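Local coordinates for putative mRNA export protein (PDB 4WP2) that probably takes part in exporting mRNA from the nucleus to the cytoplasm, this chain being its C-terminal UBA-type domain, at residues Gly18-Tyr23 and Val50-Ala54. Residues are numbered along the deposited sequence; the frame is centred on the assembly and turned at random.
Sequences GMNVEY and VPPEA
In the UBA-type TAP C-terminal domain, the turn joining helix 2-17 to helix 21-25 meets the 3-10 segment 52-54 that follows the last helix; Asn20, Tyr23 and Ala54 carry the junction. Asn20 N donates to Ala54 O at 2.7 Å, nearly in line with the carbonyl but with a bent N-H...O angle of 142°. The same oxygen receives a CA-H...O approach from Met19 CA at 3.5 Å, so two neighbouring backbone groups converge on it. Beyond Ala54, backbone hydrogen bonds between Gly18 and both Ile56 and Ser57 continue the attachment of the tail to this turn.

Asn20 is also the N-cap of helix 21-25. Its CG lies between the backbone N and the carbonyl carbon, and Asn20 OD1 accepts from Tyr23 N at 3.0 Å in an almost straight bond (172° at the hydrogen). The cap ties the Asn20 side chain to the backbone of Tyr23, whose CB is directed toward 50-54.

Ala54 CB lies over one face of the Tyr23 ring, 4.1 Å from the ring centroid and 24° off the normal, the geometry of a CH-pi contact. Val50 CG1 approaches the ring obliquely while also meeting Met19 SD at 4.0 Å, which links tyrosine and methionine through one methyl. With Tyr23 replaced by alanine, the Ala54 methyl would probably lose its aromatic face and a gap would be likely to open beside Val50 and Pro51. At the outer end of the phenol, Pro51 CD packs 3.6 Å from Tyr23 CE2, and Pro51 CG comes within 3.3 Å of Tyr23 OH.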
loop_
_atom_site.group_PDB
_atom_site.type_symbol
_atom_site.label_atom_id
_atom_site.label_comp_id
_atom_site.label_asym_id
_atom_site.label_seq_id
_atom_site.Cartn_x
_atom_site.Cartn_y
_atom_site.Cartn_z
ATOM N N GLY A 18 -31.090 4.612 33.310
ATOM C CA GLY A 18 -32.006 5.477 32.586
ATOM C C GLY A 18 -31.715 6.959 32.763
ATOM O O GLY A 18 -32.384 7.799 32.160
ATOM N N MET A 19 -30.718 7.284 33.585
ATOM C CA MET A 19 -30.343 8.680 33.817
ATOM C C MET A 19 -29.572 9.274 32.655
ATOM O O MET A 19 -28.902 8.558 31.919
ATOM C CB MET A 19 -29.494 8.800 35.079
ATOM C CG MET A 19 -30.240 8.542 36.372
ATOM S SD MET A 19 -29.220 8.804 37.844
ATOM C CE MET A 19 -27.906 7.605 37.606
ATOM N N ASN A 20 -29.635 10.596 32.506
ATOM C CA ASN A 20 -28.841 11.264 31.482
ATOM C C ASN A 20 -27.349 11.214 31.851
ATOM O O ASN A 20 -26.980 10.733 32.929
ATOM C CB ASN A 20 -29.315 12.711 31.284
ATOM C CG ASN A 20 -29.199 13.557 32.551
ATOM O OD1 ASN A 20 -28.355 13.309 33.411
ATOM N ND2 ASN A 20 -30.037 14.585 32.651
ATOM N N VAL A 21 -26.486 11.711 30.972
ATOM C CA VAL A 21 -25.048 11.559 31.206
ATOM C C VAL A 21 -24.571 12.371 32.414
ATOM O O VAL A 21 -23.631 11.968 33.102
ATOM C CB VAL A 21 -24.214 11.943 29.955
ATOM C CG1 VAL A 21 -24.571 11.039 28.788
ATOM C CG2 VAL A 21 -24.403 13.399 29.594
ATOM N N GLU A 22 -25.199 13.509 32.686
ATOM C CA GLU A 22 -24.773 14.330 33.823
ATOM C C GLU A 22 -24.960 13.589 35.152
ATOM O O GLU A 22 -24.039 13.502 35.967
ATOM C CB GLU A 22 -25.539 15.649 33.866
ATOM C CG GLU A 22 -25.207 16.487 35.093
ATOM C CD GLU A 22 -25.959 17.801 35.130
ATOM O OE1 GLU A 22 -26.904 17.974 34.332
ATOM O OE2 GLU A 22 -25.596 18.665 35.954
ATOM N N TYR A 23 -26.146 13.038 35.358
ATOM C CA TYR A 23 -26.439 12.369 36.619
ATOM C C TYR A 23 -25.727 11.017 36.689
ATOM O O TYR A 23 -25.292 10.596 37.760
ATOM C CB TYR A 23 -27.957 12.240 36.807
ATOM C CG TYR A 23 -28.528 13.474 37.470
ATOM C CD1 TYR A 23 -28.775 14.625 36.736
ATOM C CD2 TYR A 23 -28.764 13.505 38.839
ATOM C CE1 TYR A 23 -29.275 15.769 37.345
ATOM C CE2 TYR A 23 -29.262 14.642 39.456
ATOM C CZ TYR A 23 -29.513 15.772 38.703
ATOM O OH TYR A 23 -30.009 16.908 39.304
ATOM N N VAL A 50 -33.249 11.596 42.739
ATOM C CA VAL A 50 -32.886 12.032 41.392
ATOM C C VAL A 50 -34.100 12.681 40.734
ATOM O O VAL A 50 -35.172 12.087 40.713
ATOM C CB VAL A 50 -32.380 10.864 40.514
ATOM C CG1 VAL A 50 -32.109 11.334 39.077
ATOM C CG2 VAL A 50 -31.128 10.243 41.119
ATOM N N PRO A 51 -33.943 13.902 40.196
ATOM C CA PRO A 51 -35.119 14.533 39.587
ATOM C C PRO A 51 -35.664 13.729 38.404
ATOM O O PRO A 51 -34.876 13.189 37.634
ATOM C CB PRO A 51 -34.592 15.898 39.127
ATOM C CG PRO A 51 -33.111 15.768 39.093
ATOM C CD PRO A 51 -32.753 14.767 40.135
ATOM N N PRO A 52 -36.997 13.669 38.250
ATOM C CA PRO A 52 -37.564 12.862 37.160
ATOM C C PRO A 52 -37.121 13.307 35.772
ATOM O O PRO A 52 -37.018 12.470 34.880
ATOM C CB PRO A 52 -39.082 13.040 37.338
ATOM C CG PRO A 52 -39.252 14.223 38.232
ATOM C CD PRO A 52 -38.042 14.259 39.104
ATOM N N GLU A 53 -36.857 14.600 35.597
ATOM C CA GLU A 53 -36.443 15.125 34.296
ATOM C C GLU A 53 -35.068 14.599 33.857
ATOM O O GLU A 53 -34.716 14.671 32.682
ATOM C CB GLU A 53 -36.450 16.657 34.305
ATOM C CG GLU A 53 -35.518 17.312 35.310
ATOM C CD GLU A 53 -36.190 17.639 36.634
ATOM O OE1 GLU A 53 -37.256 17.066 36.939
ATOM O OE2 GLU A 53 -35.640 18.478 37.377
ATOM N N ALA A 54 -34.301 14.071 34.800
ATOM C CA ALA A 54 -32.968 13.550 34.520
ATOM C C ALA A 54 -33.008 12.227 33.750
ATOM O O ALA A 54 -31.982 11.770 33.248
ATOM C CB ALA A 54 -32.200 13.375 35.817
#